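Long-range contact in unknown protein (Galdieria sulphuraria, PDB 2NYI), which is of unknown function but carries tandem ACT domains, a fold that in many relatives binds small regulatory ligands such as amino acids: residues A[18-29]-A[60-69]. Numbering follows the deposited sequence.
Sequences IVHDFSWALKNI and LIQSALESAL
F22 and L65 meet where the helical segments 18-28 and 60-68 pack, their axes 9.0 Å apart at closest and their directions 139° apart, roughly antiparallel. L65 CD2 sits 4.1 Å from the centroid of the F22 ring, 29° off its normal, an off-centre CH-pi contact, while L65 CD1 comes within 3.5 Å of F22 CE1. L69 approaches differently, its CD1 near the ring plane at the CD1 edge of F22. The first torsion of F22 (chi1 -180°) sets CG opposite the backbone N, from where the ring reaches both leucines. Without the ring, as with an alanine here, L65 CD2 would probably lose its CH-pi partner and a gap would open beside L69.

Consistent with small residues at the crossing, A25 CB lies 3.6 Å from A68 CB, and the CA atoms of A25 and A64 are 5.8 Å apart. Aliphatic contacts continue to both ends. L69 CD2 packs on D21 CB at 3.7 Å, and L26 CD2 meets L65 CD2 and, more loosely, I61 CG2. At the other end I29 and L60 reach toward each other tip to tip, I29 CB against L60 CD2 and I29 CG2 against L60 CD1, both at 3.9 Å; I29 CG1 stands between its backbone N and carbonyl carbon, which brings CD1 to I61 CA and A64 CB.

The polar end of D21 turns to a salt bridge with R15. Beneath the pair lies the four-stranded antiparallel sheet of this ACT domain: F22 rests on V10, M47 and V49, and L65 on V8 and I74. Both helices lie on one face of that sheet, in the beta-alpha-beta-beta-alpha-beta (ferredoxin-like) order of ACT domains, while V19 packs on T111 and S23 on V107 of the second subunit.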
# COMPACT_ATOMS: atom_id res chain seq x y z
N ILE A 18 10.02 -11.38 -0.39
CA ILE A 18 8.96 -11.36 -1.44
C ILE A 18 9.31 -10.38 -2.56
O ILE A 18 9.34 -10.76 -3.75
CB ILE A 18 7.55 -11.05 -0.87
CG1 ILE A 18 7.15 -12.10 0.16
CG2 ILE A 18 6.46 -11.00 -2.05
CD1 ILE A 18 5.92 -11.67 1.00
N VAL A 19 9.59 -9.13 -2.18
CA VAL A 19 9.93 -8.12 -3.17
C VAL A 19 11.17 -8.59 -3.93
O VAL A 19 11.27 -8.40 -5.16
CB VAL A 19 10.14 -6.72 -2.59
CG1 VAL A 19 10.43 -5.74 -3.74
CG2 VAL A 19 8.87 -6.24 -1.79
N HIS A 20 12.15 -9.17 -3.21
CA HIS A 20 13.32 -9.65 -3.93
C HIS A 20 13.00 -10.74 -4.96
O HIS A 20 13.49 -10.68 -6.11
CB HIS A 20 14.43 -10.11 -2.99
CG HIS A 20 15.63 -10.63 -3.74
ND1 HIS A 20 15.98 -11.96 -3.73
CD2 HIS A 20 16.46 -10.02 -4.62
CE1 HIS A 20 17.02 -12.14 -4.52
NE2 HIS A 20 17.33 -10.98 -5.07
N ASP A 21 12.21 -11.72 -4.56
CA ASP A 21 11.85 -12.85 -5.45
C ASP A 21 11.12 -12.34 -6.68
O ASP A 21 11.40 -12.77 -7.80
CB ASP A 21 11.02 -13.89 -4.71
CG ASP A 21 11.83 -14.68 -3.69
OD1 ASP A 21 13.08 -14.61 -3.70
OD2 ASP A 21 11.21 -15.36 -2.85
N PHE A 22 10.20 -11.40 -6.44
CA PHE A 22 9.43 -10.72 -7.50
C PHE A 22 10.37 -10.02 -8.50
O PHE A 22 10.27 -10.21 -9.73
CB PHE A 22 8.49 -9.69 -6.84
CG PHE A 22 7.64 -8.92 -7.80
CD1 PHE A 22 6.34 -9.33 -8.08
CD2 PHE A 22 8.14 -7.78 -8.43
CE1 PHE A 22 5.54 -8.59 -8.98
CE2 PHE A 22 7.35 -7.05 -9.32
CZ PHE A 22 6.06 -7.47 -9.60
N SER A 23 11.30 -9.23 -7.95
CA SER A 23 12.23 -8.41 -8.74
C SER A 23 13.21 -9.28 -9.50
O SER A 23 13.53 -9.00 -10.67
CB SER A 23 12.99 -7.48 -7.79
OG SER A 23 12.08 -6.60 -7.16
N TRP A 24 13.69 -10.33 -8.85
CA TRP A 24 14.57 -11.28 -9.51
C TRP A 24 13.87 -11.89 -10.73
O TRP A 24 14.46 -11.99 -11.82
CB TRP A 24 15.03 -12.37 -8.53
CG TRP A 24 16.02 -13.27 -9.16
CD1 TRP A 24 17.38 -13.14 -9.16
CD2 TRP A 24 15.72 -14.42 -9.98
NE1 TRP A 24 17.95 -14.16 -9.89
CE2 TRP A 24 16.96 -14.96 -10.40
CE3 TRP A 24 14.54 -15.06 -10.37
CZ2 TRP A 24 17.05 -16.10 -11.21
CZ3 TRP A 24 14.62 -16.20 -11.18
CH2 TRP A 24 15.87 -16.70 -11.59
N ALA A 25 12.61 -12.28 -10.55
CA ALA A 25 11.85 -12.95 -11.62
C ALA A 25 11.68 -12.06 -12.84
O ALA A 25 11.85 -12.52 -13.97
CB ALA A 25 10.48 -13.41 -11.10
N LEU A 26 11.35 -10.79 -12.61
CA LEU A 26 11.18 -9.81 -13.69
C LEU A 26 12.51 -9.52 -14.39
O LEU A 26 12.55 -9.42 -15.62
CB LEU A 26 10.61 -8.49 -13.15
CG LEU A 26 9.19 -8.53 -12.60
CD1 LEU A 26 8.67 -7.08 -12.44
CD2 LEU A 26 8.28 -9.33 -13.50
N LYS A 27 13.57 -9.39 -13.61
CA LYS A 27 14.91 -9.12 -14.18
C LYS A 27 15.31 -10.23 -15.14
O LYS A 27 15.86 -9.97 -16.23
CB LYS A 27 15.97 -8.96 -13.08
CG LYS A 27 17.35 -8.57 -13.63
CD LYS A 27 18.44 -8.55 -12.57
CE LYS A 27 19.77 -8.15 -13.24
NZ LYS A 27 20.83 -7.73 -12.28
N ASN A 28 15.02 -11.47 -14.72
CA ASN A 28 15.32 -12.70 -15.44
C ASN A 28 14.66 -12.74 -16.83
O ASN A 28 15.24 -13.29 -17.77
CB ASN A 28 14.88 -13.91 -14.59
CG ASN A 28 15.31 -15.25 -15.17
OD1 ASN A 28 16.49 -15.46 -15.46
ND2 ASN A 28 14.35 -16.18 -15.29
N ILE A 29 13.48 -12.13 -16.94
CA ILE A 29 12.71 -12.11 -18.21
C ILE A 29 12.83 -10.76 -18.93
O ILE A 29 12.08 -10.49 -19.87
CB ILE A 29 11.21 -12.51 -18.05
CG1 ILE A 29 10.47 -11.55 -17.08
CG2 ILE A 29 11.08 -13.98 -17.61
CD1 ILE A 29 8.93 -11.72 -17.07
N LEU A 60 4.13 -14.23 -20.02
CA LEU A 60 5.49 -14.47 -19.52
C LEU A 60 5.66 -13.93 -18.11
O LEU A 60 6.25 -14.58 -17.24
CB LEU A 60 6.55 -13.84 -20.45
CG LEU A 60 8.03 -14.03 -20.10
CD1 LEU A 60 8.40 -15.52 -20.00
CD2 LEU A 60 8.96 -13.32 -21.11
N ILE A 61 5.13 -12.73 -17.87
CA ILE A 61 5.20 -12.09 -16.55
C ILE A 61 4.48 -12.98 -15.53
O ILE A 61 5.04 -13.34 -14.48
CB ILE A 61 4.58 -10.67 -16.56
CG1 ILE A 61 5.40 -9.75 -17.48
CG2 ILE A 61 4.49 -10.09 -15.11
CD1 ILE A 61 4.63 -8.52 -17.95
N GLN A 62 3.25 -13.38 -15.87
CA GLN A 62 2.43 -14.17 -14.95
C GLN A 62 3.09 -15.50 -14.61
O GLN A 62 3.15 -15.89 -13.43
CB GLN A 62 1.04 -14.41 -15.56
CG GLN A 62 0.11 -15.26 -14.68
CD GLN A 62 -0.42 -14.51 -13.48
OE1 GLN A 62 -0.51 -13.28 -13.48
NE2 GLN A 62 -0.78 -15.27 -12.44
N SER A 63 3.58 -16.20 -15.63
CA SER A 63 4.28 -17.45 -15.42
C SER A 63 5.53 -17.31 -14.58
O SER A 63 5.74 -18.12 -13.67
CB SER A 63 4.59 -18.12 -16.77
OG SER A 63 3.37 -18.62 -17.28
N ALA A 64 6.36 -16.31 -14.89
CA ALA A 64 7.63 -16.08 -14.19
C ALA A 64 7.37 -15.83 -12.70
O ALA A 64 8.09 -16.34 -11.83
CB ALA A 64 8.37 -14.89 -14.80
N LEU A 65 6.32 -15.05 -12.42
CA LEU A 65 5.96 -14.67 -11.05
C LEU A 65 5.35 -15.84 -10.28
O LEU A 65 5.66 -16.04 -9.10
CB LEU A 65 5.03 -13.46 -11.06
CG LEU A 65 5.67 -12.14 -11.52
CD1 LEU A 65 4.62 -11.02 -11.39
CD2 LEU A 65 6.97 -11.78 -10.75
N GLU A 66 4.50 -16.63 -10.94
CA GLU A 66 3.96 -17.82 -10.30
C GLU A 66 5.07 -18.81 -9.90
O GLU A 66 4.97 -19.44 -8.83
CB GLU A 66 2.92 -18.50 -11.19
CG GLU A 66 1.61 -17.74 -11.33
CD GLU A 66 0.56 -18.54 -12.10
OE1 GLU A 66 0.72 -19.78 -12.22
OE2 GLU A 66 -0.43 -17.96 -12.58
N SER A 67 6.13 -18.91 -10.71
CA SER A 67 7.28 -19.78 -10.39
C SER A 67 8.08 -19.24 -9.20
O SER A 67 8.47 -20.02 -8.32
CB SER A 67 8.20 -19.95 -11.62
OG SER A 67 9.38 -20.68 -11.28
N ALA A 68 8.30 -17.93 -9.18
CA ALA A 68 9.10 -17.25 -8.15
C ALA A 68 8.37 -17.13 -6.80
O ALA A 68 9.00 -17.10 -5.75
CB ALA A 68 9.52 -15.86 -8.62
N LEU A 69 7.04 -17.08 -6.87
CA LEU A 69 6.17 -16.78 -5.70
C LEU A 69 5.05 -17.81 -5.60
O LEU A 69 3.87 -17.47 -5.68
CB LEU A 69 5.58 -15.36 -5.81
CG LEU A 69 6.58 -14.20 -5.81
CD1 LEU A 69 5.85 -12.87 -6.07
CD2 LEU A 69 7.38 -14.15 -4.52